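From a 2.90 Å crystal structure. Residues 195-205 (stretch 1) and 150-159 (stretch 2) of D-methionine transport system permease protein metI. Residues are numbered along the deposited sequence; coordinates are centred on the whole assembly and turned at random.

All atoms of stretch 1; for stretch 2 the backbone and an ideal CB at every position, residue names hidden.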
ATOM      1  N   LEU A 195      27.910 -24.085  26.162  1.00 23.29           N
ATOM      2  CA  LEU A 195      27.244 -25.007  25.252  1.00 37.70           C
ATOM      3  C   LEU A 195      25.869 -24.499  24.857  1.00 30.95           C
ATOM      4  O   LEU A 195      25.590 -24.387  23.667  1.00 44.46           O
ATOM      5  CB  LEU A 195      27.133 -26.435  25.792  1.00 48.39           C
ATOM      6  CG  LEU A 195      28.518 -27.071  25.701  1.00 34.25           C
ATOM      7  CD1 LEU A 195      28.561 -28.274  26.633  1.00 31.76           C
ATOM      8  CD2 LEU A 195      28.883 -27.424  24.246  1.00 20.36           C
ATOM      9  N   LEU A 196      25.009 -24.174  25.816  1.00 24.34           N
ATOM     10  CA  LEU A 196      23.673 -23.774  25.400  1.00 36.46           C
ATOM     11  C   LEU A 196      23.661 -22.562  24.423  1.00 49.08           C
ATOM     12  O   LEU A 196      23.043 -22.625  23.336  1.00 45.73           O
ATOM     13  CB  LEU A 196      22.726 -23.590  26.598  1.00 29.33           C
ATOM     14  CG  LEU A 196      22.263 -24.975  27.127  1.00 63.38           C
ATOM     15  CD1 LEU A 196      21.726 -24.951  28.593  1.00 12.07           C
ATOM     16  CD2 LEU A 196      21.225 -25.628  26.150  1.00  3.78           C
ATOM     17  N   VAL A 197      24.365 -21.485  24.756  1.00 39.30           N
ATOM     18  CA  VAL A 197      24.397 -20.334  23.847  1.00 41.84           C
ATOM     19  C   VAL A 197      24.739 -20.788  22.392  1.00 32.60           C
ATOM     20  O   VAL A 197      24.019 -20.453  21.445  1.00 24.82           O
ATOM     21  CB  VAL A 197      25.398 -19.245  24.366  1.00 14.03           C
ATOM     22  CG1 VAL A 197      25.599 -18.137  23.357  1.00  7.25           C
ATOM     23  CG2 VAL A 197      24.870 -18.645  25.636  1.00 25.69           C
ATOM     24  N   ILE A 198      25.826 -21.551  22.219  1.00 34.07           N
ATOM     25  CA  ILE A 198      26.199 -22.056  20.892  1.00 38.36           C
ATOM     26  C   ILE A 198      25.045 -22.877  20.247  1.00 31.74           C
ATOM     27  O   ILE A 198      24.650 -22.604  19.102  1.00 21.55           O
ATOM     28  CB  ILE A 198      27.541 -22.890  20.924  1.00 36.97           C
ATOM     29  CG1 ILE A 198      28.735 -22.006  21.317  1.00 36.68           C
ATOM     30  CG2 ILE A 198      27.783 -23.619  19.592  1.00 44.58           C
ATOM     31  CD1 ILE A 198      30.020 -22.806  21.577  1.00 26.32           C
ATOM     32  N   LEU A 199      24.485 -23.849  20.962  1.00 14.13           N
ATOM     33  CA  LEU A 199      23.333 -24.555  20.409  1.00 34.66           C
ATOM     34  C   LEU A 199      22.240 -23.613  19.875  1.00 44.14           C
ATOM     35  O   LEU A 199      21.501 -23.962  18.928  1.00 53.46           O
ATOM     36  CB  LEU A 199      22.692 -25.505  21.421  1.00 45.01           C
ATOM     37  CG  LEU A 199      21.563 -26.247  20.700  1.00 38.09           C
ATOM     38  CD1 LEU A 199      22.232 -27.023  19.607  1.00 41.76           C
ATOM     39  CD2 LEU A 199      20.736 -27.197  21.567  1.00 44.74           C
ATOM     40  N   VAL A 200      22.077 -22.454  20.514  1.00 28.64           N
ATOM     41  CA  VAL A 200      21.052 -21.526  20.043  1.00 18.48           C
ATOM     42  C   VAL A 200      21.514 -20.726  18.798  1.00 30.70           C
ATOM     43  O   VAL A 200      20.832 -20.683  17.768  1.00 26.09           O
ATOM     44  CB  VAL A 200      20.551 -20.585  21.167  1.00 10.06           C
ATOM     45  CG1 VAL A 200      19.514 -19.614  20.611  1.00  8.97           C
ATOM     46  CG2 VAL A 200      19.918 -21.398  22.258  1.00  1.21           C
ATOM     47  N   TYR A 201      22.690 -20.111  18.884  1.00 42.24           N
ATOM     48  CA  TYR A 201      23.228 -19.419  17.734  1.00 39.59           C
ATOM     49  C   TYR A 201      23.243 -20.377  16.556  1.00 35.92           C
ATOM     50  O   TYR A 201      22.840 -20.017  15.465  1.00 40.34           O
ATOM     51  CB  TYR A 201      24.619 -18.908  18.019  1.00 49.55           C
ATOM     52  CG  TYR A 201      24.594 -17.524  18.562  1.00 57.03           C
ATOM     53  CD1 TYR A 201      23.453 -17.045  19.192  1.00 63.28           C
ATOM     54  CD2 TYR A 201      25.726 -16.711  18.520  1.00 66.57           C
ATOM     55  CE1 TYR A 201      23.414 -15.763  19.737  1.00 69.28           C
ATOM     56  CE2 TYR A 201      25.707 -15.425  19.061  1.00 70.53           C
ATOM     57  CZ  TYR A 201      24.543 -14.957  19.668  1.00 68.96           C
ATOM     58  OH  TYR A 201      24.502 -13.689  20.200  1.00 61.08           O
ATOM     59  N   LEU A 202      23.686 -21.610  16.768  1.00 35.57           N
ATOM     60  CA  LEU A 202      23.683 -22.566  15.662  1.00 38.57           C
ATOM     61  C   LEU A 202      22.284 -22.831  15.173  1.00 33.43           C
ATOM     62  O   LEU A 202      22.023 -22.773  13.982  1.00 40.81           O
ATOM     63  CB  LEU A 202      24.369 -23.880  16.022  1.00 45.91           C
ATOM     64  CG  LEU A 202      25.808 -23.912  15.487  1.00 56.10           C
ATOM     65  CD1 LEU A 202      26.637 -22.624  15.826  1.00 27.80           C
ATOM     66  CD2 LEU A 202      26.483 -25.138  16.028  1.00 65.89           C
ATOM     67  N   ILE A 203      21.364 -23.098  16.076  1.00 38.55           N
ATOM     68  CA  ILE A 203      19.988 -23.213  15.639  1.00 43.73           C
ATOM     69  C   ILE A 203      19.472 -21.941  14.923  1.00 56.18           C
ATOM     70  O   ILE A 203      18.835 -22.035  13.870  1.00 60.39           O
ATOM     71  CB  ILE A 203      19.092 -23.681  16.798  1.00 46.52           C
ATOM     72  CG1 ILE A 203      17.811 -24.319  16.255  1.00 44.33           C
ATOM     73  CG2 ILE A 203      18.802 -22.560  17.759  1.00 55.56           C
ATOM     74  CD1 ILE A 203      17.299 -25.398  17.207  1.00 46.93           C
ATOM     75  N   GLN A 204      19.840 -20.757  15.399  1.00 62.07           N
ATOM     76  CA  GLN A 204      19.374 -19.541  14.742  1.00 56.11           C
ATOM     77  C   GLN A 204      20.012 -19.423  13.377  1.00 62.23           C
ATOM     78  O   GLN A 204      19.318 -19.514  12.381  1.00 69.35           O
ATOM     79  CB  GLN A 204      19.715 -18.312  15.567  1.00 63.35           C
ATOM     80  CG  GLN A 204      19.258 -17.018  14.948  1.00 62.74           C
ATOM     81  CD  GLN A 204      17.843 -16.690  15.345  1.00 66.46           C
ATOM     82  OE1 GLN A 204      17.501 -16.685  16.527  1.00 70.17           O
ATOM     83  NE2 GLN A 204      17.007 -16.408  14.359  1.00 74.64           N
ATOM     84  N   PHE A 205      21.336 -19.267  13.336  1.00 63.84           N
ATOM     85  CA  PHE A 205      22.069 -19.144  12.081  1.00 52.49           C
ATOM     86  C   PHE A 205      21.585 -20.112  10.999  1.00 42.71           C
ATOM     87  O   PHE A 205      21.397 -19.718   9.855  1.00 42.55           O
ATOM     88  CB  PHE A 205      23.558 -19.384  12.329  1.00 56.88           C
ATOM     89  CG  PHE A 205      24.298 -19.842  11.098  1.00 72.46           C
ATOM     90  CD1 PHE A 205      24.419 -21.214  10.818  1.00 69.33           C
ATOM     91  CD2 PHE A 205      24.889 -18.925  10.226  1.00 74.99           C
ATOM     92  CE1 PHE A 205      25.085 -21.669   9.674  1.00 67.61           C
ATOM     93  CE2 PHE A 205      25.577 -19.371   9.073  1.00 70.67           C
ATOM     94  CZ  PHE A 205      25.673 -20.746   8.803  1.00 68.19           C
ATOM     95  N   UNK A 150       9.817 -22.455  12.776  1.00 54.16           N
ATOM     96  CA  UNK A 150      10.541 -23.661  13.198  1.00 54.15           C
ATOM     97  C   UNK A 150      11.797 -23.288  13.972  1.00 47.97           C
ATOM     98  O   UNK A 150      12.064 -23.789  15.092  1.00 35.35           O
ATOM     99  CB  UNK A 150      10.906 -24.524  11.988  1.00 54.15           C
ATOM    100  N   UNK A 151      12.576 -22.414  13.330  1.00 51.12           N
ATOM    101  CA  UNK A 151      13.707 -21.800  13.994  1.00 43.33           C
ATOM    102  C   UNK A 151      13.166 -21.350  15.335  1.00 26.40           C
ATOM    103  O   UNK A 151      13.532 -21.909  16.369  1.00 28.53           O
ATOM    104  CB  UNK A 151      14.312 -20.648  13.189  1.00 43.33           C
ATOM    105  N   UNK A 152      12.257 -20.389  15.331  1.00 11.08           N
ATOM    106  CA  UNK A 152      11.833 -19.856  16.606  1.00 37.34           C
ATOM    107  C   UNK A 152      11.254 -20.920  17.577  1.00 50.09           C
ATOM    108  O   UNK A 152      11.382 -20.763  18.799  1.00 55.71           O
ATOM    109  CB  UNK A 152      10.791 -18.764  16.357  1.00 37.34           C
ATOM    110  N   UNK A 153      10.679 -22.014  17.065  1.00 35.67           N
ATOM    111  CA  UNK A 153      10.151 -23.082  17.936  1.00 20.20           C
ATOM    112  C   UNK A 153      11.239 -23.940  18.628  1.00 28.63           C
ATOM    113  O   UNK A 153      11.235 -24.135  19.864  1.00 15.20           O
ATOM    114  CB  UNK A 153       9.249 -23.999  17.107  1.00 20.20           C
ATOM    115  N   UNK A 154      12.156 -24.463  17.809  1.00 34.32           N
ATOM    116  CA  UNK A 154      13.309 -25.222  18.292  1.00 37.03           C
ATOM    117  C   UNK A 154      14.114 -24.468  19.344  1.00 38.21           C
ATOM    118  O   UNK A 154      14.478 -25.043  20.385  1.00 35.30           O
ATOM    119  CB  UNK A 154      14.220 -25.586  17.118  1.00 37.03           C
ATOM    120  N   UNK A 155      14.395 -23.188  19.085  1.00 25.18           N
ATOM    121  CA  UNK A 155      15.012 -22.387  20.129  1.00 26.14           C
ATOM    122  C   UNK A 155      14.129 -22.392  21.358  1.00 24.28           C
ATOM    123  O   UNK A 155      14.612 -22.695  22.450  1.00 29.56           O
ATOM    124  CB  UNK A 155      15.262 -20.956  19.649  1.00 26.14           C
ATOM    125  N   UNK A 156      12.846 -22.073  21.215  1.00 27.05           N
ATOM    126  CA  UNK A 156      12.008 -22.088  22.411  1.00 30.31           C
ATOM    127  C   UNK A 156      12.183 -23.450  23.105  1.00 43.40           C
ATOM    128  O   UNK A 156      12.416 -23.511  24.328  1.00 50.27           O
ATOM    129  CB  UNK A 156      10.541 -21.829  22.060  1.00 30.31           C
ATOM    130  N   UNK A 157      12.094 -24.542  22.337  1.00 42.56           N
ATOM    131  CA  UNK A 157      12.239 -25.854  22.968  1.00 44.59           C
ATOM    132  C   UNK A 157      13.537 -26.105  23.749  1.00 41.40           C
ATOM    133  O   UNK A 157      13.502 -26.856  24.733  1.00 42.67           O
ATOM    134  CB  UNK A 157      12.119 -26.925  21.882  1.00 44.59           C
ATOM    135  N   UNK A 158      14.661 -25.507  23.342  1.00 31.49           N
ATOM    136  CA  UNK A 158      15.857 -25.595  24.177  1.00 17.53           C
ATOM    137  C   UNK A 158      15.622 -25.105  25.606  1.00 25.78           C
ATOM    138  O   UNK A 158      15.795 -25.868  26.583  1.00 28.29           O
ATOM    139  CB  UNK A 158      16.991 -24.789  23.540  1.00 17.53           C
ATOM    140  N   UNK A 159      15.200 -23.851  25.739  1.00 23.49           N
ATOM    141  CA  UNK A 159      14.868 -23.350  27.067  1.00 33.25           C
ATOM    142  C   UNK A 159      13.899 -24.258  27.818  1.00 32.96           C
ATOM    143  O   UNK A 159      14.003 -24.433  29.031  1.00 24.80           O
ATOM    144  CB  UNK A 159      14.271 -21.946  26.955  1.00 33.25           C
TER

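Both stretches are helical throughout, and their axes run nearly antiparallel, at 169° with a closest approach of 9.3 Å. Two CA pairs fix the register: Val-200 lies across from position 155 and Gln-204 across from position 151, each with 6.1 Å between CA atoms. The helical backbone angles of stretch 2 (phi -47° to -72°) make proline and glycine less likely at mid-helix but discriminate little among the rest, so the evidence must come from CB directions and from the surface of stretch 1.

At position 150 the ideal CB has nothing of stretch 1 within 5.5 Å, so the contact sets no preference. The residue is Ala-150.

Position 151 points its CB sideways, 4.8 Å from Ile-203 O and 5.2 Å from Gln-204 NE2. The helices are close here, which favours a small or medium side chain; alanine, serine, threonine or valine would suit. It is Thr-151, with chi1 at -48° (m). Its methyl faces the other helix, CG2 lying 3.7 Å from Ile-203 O and 3.9 Å from Gln-204 CA, while OG1 is hydrogen-bonded elsewhere in the structure.

Position 152 points away and position 153 is out of reach, so many residues fit either. They are Ile-152, whose end turns somewhat nearer without making contact, and Thr-153.

Position 154 points toward stretch 1, and its ideal CB is already tight, 3.1 Å from Ile-203 CD1. Any residue with a CB meets that methyl; an apolar chain suits it, with alanine as a small alternative. In Leu-154 the closest atom is CB, 3.1 Å from Ile-203 CD1, a tight contact; Leu-154 CG and CD1 follow at 3.9 and 4.0 Å from the same Ile-203 CD1.

Position 155 points sideways, yet its ideal CB is 4.3 Å from Ile-203 CG2 and 4.6 Å from Val-200 CG1. Two methyl groups offer an apolar surface, suiting valine, isoleucine or leucine. The residue is Ile-155 (chi1 -73°, m), whose end comes nearer than its CB direction suggests. CG1 packs 3.7 Å from Val-200 CG1, and CD1 reaches to 3.4 Å from Gln-204 OE1, an atom in a poorly ordered side chain. The 2.9 Å between Ile-155 CG1 and Ile-203 CG2 is too short for ordinary packing and is best treated as a model clash at 2.90 Å resolution.

Positions 156 and 157 are out of reach and unconstrained here. Thr-156 makes a weak hydrogen bond from OG1 to Ile-152 O at 3.3 Å; the other is Leu-157.

Position 158 points toward a wholly apolar hollow: its ideal CB is 4.7 Å from Val-200 CG2, 4.9 Å from Leu-199 CD2 and 5.0 Å from Leu-196 CD2. Valine, isoleucine or leucine could fill it. Val-158 does so with both methyls, CG1 at 3.6 Å from Leu-196 CD2 and CG2 at 3.7 Å from Leu-199 CD2.

At position 159 an ideal CB would have room, so stretch 1 does not demand the deposited Gly-159.

Stretch 2 150-159: ATITLITLVG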
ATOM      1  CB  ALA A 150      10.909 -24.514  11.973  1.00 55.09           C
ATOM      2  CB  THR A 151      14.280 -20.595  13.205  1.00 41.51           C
ATOM      3  OG1 THR A 151      14.450 -20.952  11.825  1.00 49.69           O
ATOM      4  CG2 THR A 151      15.623 -20.122  13.815  1.00 38.46           C
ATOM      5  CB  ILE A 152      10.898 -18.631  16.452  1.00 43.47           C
ATOM      6  CG1 ILE A 152      10.838 -17.857  17.764  1.00 38.50           C
ATOM      7  CG2 ILE A 152       9.549 -19.031  15.920  1.00 57.90           C
ATOM      8  CD1 ILE A 152      12.079 -16.977  17.959  1.00 41.62           C
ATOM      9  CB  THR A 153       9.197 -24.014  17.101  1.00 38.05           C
ATOM     10  OG1 THR A 153       7.978 -23.314  16.824  1.00 44.74           O
ATOM     11  CG2 THR A 153       8.847 -25.328  17.839  1.00 28.30           C
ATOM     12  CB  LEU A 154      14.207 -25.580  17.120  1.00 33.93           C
ATOM     13  CG  LEU A 154      13.707 -26.718  16.235  1.00 27.06           C
ATOM     14  CD1 LEU A 154      14.333 -26.620  14.885  1.00 24.55           C
ATOM     15  CD2 LEU A 154      14.014 -28.064  16.892  1.00 25.05           C
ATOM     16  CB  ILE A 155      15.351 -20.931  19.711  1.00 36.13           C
ATOM     17  CG1 ILE A 155      16.554 -20.935  18.760  1.00 39.88           C
ATOM     18  CG2 ILE A 155      15.744 -20.095  20.949  1.00 17.18           C
ATOM     19  CD1 ILE A 155      16.653 -19.693  17.850  1.00 43.61           C
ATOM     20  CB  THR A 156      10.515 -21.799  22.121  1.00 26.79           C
ATOM     21  OG1 THR A 156      10.302 -20.396  21.943  1.00 38.55           O
ATOM     22  CG2 THR A 156       9.638 -22.279  23.261  1.00 22.17           C
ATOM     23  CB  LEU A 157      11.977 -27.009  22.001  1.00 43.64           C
ATOM     24  CG  LEU A 157      10.466 -27.128  21.903  1.00 34.37           C
ATOM     25  CD1 LEU A 157      10.127 -28.322  21.065  1.00 34.72           C
ATOM     26  CD2 LEU A 157       9.947 -27.351  23.307  1.00 32.50           C
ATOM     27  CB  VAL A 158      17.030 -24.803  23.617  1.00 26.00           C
ATOM     28  CG1 VAL A 158      18.100 -24.611  24.728  1.00 32.69           C
ATOM     29  CG2 VAL A 158      17.569 -25.441  22.340  1.00 21.45           C
TER
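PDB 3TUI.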